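Local structure of extracellular solute-binding protein, family 1 (Trichodesmium erythraeum IMS101, 6G7N) at residues A[100-104]-A[139-145]; A[177-181]-A[193-199]. The protein binds ferric iron and probably delivers it to an ABC transporter for uptake into the cell. All coordinates share one frame. Residue numbers count along the deposited sequence, not the author numbering.

Interaction 1. Residues A[100-104]-A[139-145]. With FE (Fe (III) ion), chain E; DAL (D-alanine), chain C.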
# COMPACT_ATOMS: atom_id res chain seq x y z
N LYS A 100 -0.81 2.58 -6.61
CA LYS A 100 -1.58 2.99 -5.46
C LYS A 100 -2.56 1.91 -5.05
O LYS A 100 -3.20 1.26 -5.88
CB LYS A 100 -2.38 4.29 -5.85
CG LYS A 100 -3.38 4.87 -4.93
CD LYS A 100 -3.88 6.15 -5.59
CE LYS A 100 -4.77 6.05 -6.83
NZ LYS A 100 -5.37 7.37 -7.13
N ARG A 101 -2.71 1.75 -3.73
CA ARG A 101 -3.69 0.85 -3.12
C ARG A 101 -4.53 1.66 -2.15
O ARG A 101 -4.13 2.70 -1.66
CB ARG A 101 -3.01 -0.35 -2.44
CG ARG A 101 -1.99 -0.00 -1.33
CD ARG A 101 -0.55 0.13 -1.80
NE ARG A 101 -0.00 -1.04 -2.45
CZ ARG A 101 0.31 -2.19 -1.83
NH1 ARG A 101 0.71 -3.22 -2.54
NH2 ARG A 101 0.19 -2.33 -0.51
N ALA A 102 -5.72 1.16 -1.84
CA ALA A 102 -6.61 1.79 -0.83
C ALA A 102 -6.90 0.80 0.27
O ALA A 102 -7.12 -0.38 -0.00
CB ALA A 102 -7.92 2.24 -1.48
N ARG A 103 -6.91 1.27 1.52
CA ARG A 103 -7.28 0.40 2.64
C ARG A 103 -8.76 0.68 2.93
O ARG A 103 -9.12 1.78 3.35
CB ARG A 103 -6.36 0.57 3.85
CG ARG A 103 -6.48 -0.57 4.86
CD ARG A 103 -5.18 -0.82 5.61
NE ARG A 103 -5.19 -2.05 6.41
CZ ARG A 103 -5.05 -3.27 5.88
NH1 ARG A 103 -4.91 -3.46 4.58
NH2 ARG A 103 -5.05 -4.34 6.69
N VAL A 104 -9.59 -0.31 2.61
CA VAL A 104 -11.02 -0.15 2.47
C VAL A 104 -11.78 -1.03 3.44
O VAL A 104 -11.22 -1.95 4.04
CB VAL A 104 -11.46 -0.42 1.02
CG1 VAL A 104 -10.75 0.55 0.08
CG2 VAL A 104 -11.19 -1.88 0.64
N ASN A 139 1.30 -5.73 11.12
CA ASN A 139 1.22 -5.47 9.69
C ASN A 139 1.35 -3.97 9.38
O ASN A 139 0.68 -3.13 9.97
CB ASN A 139 -0.12 -5.99 9.19
CG ASN A 139 -0.43 -5.52 7.79
OD1 ASN A 139 -1.26 -4.63 7.60
ND2 ASN A 139 0.24 -6.09 6.80
N ILE A 140 2.23 -3.66 8.42
CA ILE A 140 2.51 -2.27 8.05
C ILE A 140 1.28 -1.54 7.52
O ILE A 140 1.16 -0.34 7.75
CB ILE A 140 3.72 -2.20 7.06
CG1 ILE A 140 4.24 -0.77 6.89
CG2 ILE A 140 3.34 -2.76 5.69
CD1 ILE A 140 4.93 -0.20 8.09
N TYR A 141 0.38 -2.23 6.80
CA TYR A 141 -0.79 -1.54 6.28
C TYR A 141 -1.63 -0.94 7.41
O TYR A 141 -2.13 0.18 7.32
CB TYR A 141 -1.66 -2.44 5.42
CG TYR A 141 -0.96 -3.32 4.41
CD1 TYR A 141 0.14 -2.85 3.68
CD2 TYR A 141 -1.42 -4.59 4.13
CE1 TYR A 141 0.77 -3.66 2.75
CE2 TYR A 141 -0.81 -5.41 3.18
CZ TYR A 141 0.27 -4.94 2.47
OH TYR A 141 0.90 -5.74 1.56
N ASN A 142 -1.81 -1.75 8.46
CA ASN A 142 -2.56 -1.30 9.62
C ASN A 142 -1.81 -0.20 10.37
O ASN A 142 -2.43 0.76 10.84
CB ASN A 142 -2.77 -2.48 10.58
CG ASN A 142 -3.85 -3.43 10.14
OD1 ASN A 142 -4.72 -3.08 9.32
ND2 ASN A 142 -3.86 -4.64 10.73
N GLN A 143 -0.50 -0.35 10.53
CA GLN A 143 0.28 0.69 11.19
C GLN A 143 0.12 2.03 10.45
O GLN A 143 -0.06 3.08 11.07
CB GLN A 143 1.74 0.28 11.29
CG GLN A 143 1.97 -0.90 12.22
CD GLN A 143 3.35 -1.49 12.13
OE1 GLN A 143 4.22 -0.99 11.44
NE2 GLN A 143 3.55 -2.59 12.83
N SER A 144 0.15 1.98 9.11
CA SER A 144 0.03 3.20 8.34
C SER A 144 -1.37 3.83 8.44
O SER A 144 -1.49 5.05 8.51
CB SER A 144 0.43 2.94 6.87
OG SER A 144 1.84 2.78 6.83
N LEU A 145 -2.41 2.98 8.44
CA LEU A 145 -3.75 3.52 8.63
C LEU A 145 -3.90 4.17 10.02
O LEU A 145 -4.44 5.27 10.14
CB LEU A 145 -4.79 2.43 8.42
CG LEU A 145 -6.22 2.86 8.68
CD1 LEU A 145 -6.74 3.92 7.71
CD2 LEU A 145 -7.13 1.64 8.58
FE FE E . 0.08 -6.55 -0.02
N DAL C . 1.80 -7.96 -0.07
CA DAL C . 2.35 -7.97 -1.46
CB DAL C . 3.85 -8.20 -1.45
C DAL C . 2.00 -6.74 -2.24
O DAL C . 1.19 -5.95 -1.69
OXT DAL C . 2.53 -6.58 -3.37

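Interaction 2. Residues A[177-181]-A[193-199]. With FE (Fe (III) ion), chain E; DAL (D-alanine), chain C.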
# COMPACT_ATOMS: atom_id res chain seq x y z
N ASP A 177 -4.55 -10.27 4.87
CA ASP A 177 -5.71 -9.50 4.42
C ASP A 177 -6.73 -10.39 3.71
O ASP A 177 -7.92 -10.25 3.89
CB ASP A 177 -5.32 -8.34 3.46
CG ASP A 177 -5.02 -7.01 4.15
OD1 ASP A 177 -4.85 -6.97 5.40
OD2 ASP A 177 -4.96 -6.00 3.41
N THR A 178 -6.23 -11.31 2.88
CA THR A 178 -7.11 -12.24 2.17
C THR A 178 -7.93 -13.09 3.15
O THR A 178 -9.11 -13.37 2.92
CB THR A 178 -6.27 -13.11 1.22
OG1 THR A 178 -5.64 -12.25 0.27
CG2 THR A 178 -7.08 -14.19 0.56
N ALA A 179 -7.30 -13.48 4.25
CA ALA A 179 -8.00 -14.23 5.29
C ALA A 179 -9.15 -13.42 5.88
O ALA A 179 -10.19 -13.99 6.23
CB ALA A 179 -7.05 -14.69 6.37
N GLN A 180 -8.99 -12.09 5.98
CA GLN A 180 -10.09 -11.27 6.51
C GLN A 180 -11.25 -11.26 5.52
O GLN A 180 -12.41 -11.35 5.91
CB GLN A 180 -9.63 -9.86 6.84
CG GLN A 180 -8.35 -9.75 7.64
CD GLN A 180 -8.26 -10.66 8.83
OE1 GLN A 180 -9.19 -10.74 9.64
NE2 GLN A 180 -7.14 -11.37 8.94
N ILE A 181 -10.94 -11.14 4.23
CA ILE A 181 -11.98 -11.17 3.21
C ILE A 181 -12.74 -12.50 3.26
O ILE A 181 -13.99 -12.52 3.20
CB ILE A 181 -11.38 -10.92 1.81
CG1 ILE A 181 -10.76 -9.51 1.74
CG2 ILE A 181 -12.43 -11.11 0.73
CD1 ILE A 181 -9.96 -9.25 0.48
N LEU A 193 -11.19 -4.78 7.39
CA LEU A 193 -10.32 -3.86 6.65
C LEU A 193 -9.30 -4.67 5.87
O LEU A 193 -8.73 -5.63 6.39
CB LEU A 193 -9.60 -2.86 7.56
CG LEU A 193 -10.45 -1.86 8.31
CD1 LEU A 193 -9.66 -0.80 9.09
CD2 LEU A 193 -11.40 -1.08 7.42
N ALA A 194 -9.09 -4.29 4.62
CA ALA A 194 -8.09 -4.94 3.76
C ALA A 194 -7.76 -3.99 2.62
O ALA A 194 -8.50 -3.06 2.35
CB ALA A 194 -8.59 -6.27 3.23
N ASN A 195 -6.66 -4.28 1.93
CA ASN A 195 -6.32 -3.49 0.75
C ASN A 195 -7.18 -3.92 -0.44
O ASN A 195 -7.46 -5.10 -0.63
CB ASN A 195 -4.83 -3.60 0.42
CG ASN A 195 -3.91 -2.89 1.39
OD1 ASN A 195 -4.35 -2.02 2.16
ND2 ASN A 195 -2.62 -3.23 1.34
N SER A 196 -7.51 -2.92 -1.25
CA SER A 196 -8.37 -3.06 -2.42
C SER A 196 -7.95 -4.20 -3.35
O SER A 196 -8.81 -4.95 -3.85
CB SER A 196 -8.36 -1.70 -3.17
OG SER A 196 -7.02 -1.24 -3.43
N TYR A 197 -6.65 -4.30 -3.62
CA TYR A 197 -6.17 -5.25 -4.60
C TYR A 197 -6.37 -6.70 -4.18
O TYR A 197 -6.34 -7.58 -5.05
CB TYR A 197 -4.69 -4.96 -4.96
CG TYR A 197 -3.74 -5.01 -3.81
CD1 TYR A 197 -3.17 -6.19 -3.38
CD2 TYR A 197 -3.39 -3.86 -3.12
CE1 TYR A 197 -2.28 -6.22 -2.31
CE2 TYR A 197 -2.52 -3.87 -2.04
CZ TYR A 197 -1.99 -5.06 -1.59
OH TYR A 197 -1.18 -5.08 -0.48
N TYR A 198 -6.58 -6.98 -2.90
CA TYR A 198 -6.81 -8.37 -2.48
C TYR A 198 -8.20 -8.85 -2.91
O TYR A 198 -8.37 -10.04 -3.21
CB TYR A 198 -6.60 -8.56 -0.97
CG TYR A 198 -5.17 -8.42 -0.54
CD1 TYR A 198 -4.19 -9.31 -0.96
CD2 TYR A 198 -4.77 -7.37 0.28
CE1 TYR A 198 -2.89 -9.17 -0.56
CE2 TYR A 198 -3.46 -7.22 0.66
CZ TYR A 198 -2.51 -8.11 0.23
OH TYR A 198 -1.19 -7.95 0.60
N LEU A 199 -9.19 -7.97 -2.93
CA LEU A 199 -10.49 -8.37 -3.44
C LEU A 199 -10.43 -8.56 -4.96
O LEU A 199 -10.96 -9.54 -5.50
CB LEU A 199 -11.58 -7.39 -3.04
CG LEU A 199 -12.99 -7.78 -3.46
CD1 LEU A 199 -13.45 -9.11 -2.86
CD2 LEU A 199 -13.97 -6.68 -3.08
FE FE E . 0.08 -6.55 -0.02
N DAL C . 1.80 -7.96 -0.07
CA DAL C . 2.35 -7.97 -1.46
CB DAL C . 3.85 -8.20 -1.45
C DAL C . 2.00 -6.74 -2.24
O DAL C . 1.19 -5.95 -1.69
OXT DAL C . 2.53 -6.58 -3.37
O HOH W 1 -6.63 -6.89 7.71
O HOH W 2 -6.56 -12.04 -2.38

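Interaction 1. Residues A[100-104]-A[139-145]
In this periplasmic-binding-protein fold, the start of helix 140-167 lies across one face of the long strand 96-108. The axes of strand 100-104 and helix 140-145 pass 10.3 Å apart at 76°, a gap bridged by arginines and a tyrosine. R103, extended from the strand, is the main link. Its NE and NH2 both donate to N142 OD1, at 3.1 Å and 2.9 Å, so one amide oxygen takes a forked bond near the guanidinium plane. NH1 forms a salt bridge with D177, while N142 ND2 donates to the carbonyl of S136, so both ends of that amide are used. One face of the same guanidinium lies over Y141 CB, 3.5 Å from R103 NH1, and the aliphatic part packs on the helix, R103 CD lying 4.3 Å from L145 CB. N139 occupies the N-cap: its OD1 accepts from N142 N at 3.1 Å, satisfying a first-turn amide, and its carbonyl O takes Q143 N at 3.1 Å. At the other end R101 serves the ligand pocket. Its NH1 is shared between the D-alanine carboxylate and E270, which form a hydrogen bond and a salt bridge with it respectively; its NH2 packs 3.6 Å from Y141 CE1. Y141 is one of three tyrosines that hold the ferric ion; strand and helix thus each bring one residue to the ligand pocket, but only the helix a metal ligand. Y141 OH binds FE at 1.9 Å, and D-alanine closes a chelate on the same ion through its N at 2.2 Å and its O at 2.1 Å.

Interaction 2. Residues A[177-181]-A[193-199]
D177, in the first turn of helix 177-186, begins the contact with its carboxylate directed at strand 193-195. D177 OD2 accepts the backbone N of N195 at 2.8 Å, and it sits 3.4 Å from Y198 CE2; the same oxygen also forms the salt bridge to R103. D177 OD1 takes a hydrogen bond from a water at 2.9 Å, and that water donates to L193 O at 2.8 Å, so the two carboxylate oxygens reach the strand directly and through solvent. T178 follows, its OG1 3.5 Å from Y198 CD1; a second water joins T178 OG1 to Y198 O, 2.8 Å from each. Q180 touches the strand through the base of its side chain, CG 4.3 Å from L193 O, while its NE2 turns back to the carbonyls of E174 and N176. I181 ends the segment with apolar packing: CG1 lies 4.2 Å from A194 CB, CD1 3.7 Å from Y198 CB and CG2 4.2 Å from L199 CD1. These contacts back the strand-to-helix junction that carries the adjacent iron ligands Y197 and Y198, whose OH atoms each bind FE at 2.0 Å. N195 ND2 donates to Y197 OH at 3.0 Å. Helix 177-181 crosses strand 193-195 at 127°, with axes 7.7 Å apart. On this strand L193 faces helix 140-167, and A194 pairs antiparallel with V104 of strand 96-108; I181 of helix 177-186 and L199 of helix 196-204 both pack on strand 217-220.

Both contacts are buried and meet at one iron site, interaction 1 supplying Y141 and interaction 2 supplying Y197 and Y198. They share a sheet, in which strands 96-108 and 191-195 are neighbours, and are tied directly by the R103-D177 salt bridge and by a probable backbone hydrogen bond between A102 O and S196 N (2.9 Å). Interaction 1 lies nearer the centre of the chain, its segments coming from more distant parts of the sequence, and depends on long arginine side chains. Interaction 2 joins segments just 12 residues apart, buries more area (360 against 268 Å²) and combines a carboxylate-to-backbone bond, water bridges and apolar packing.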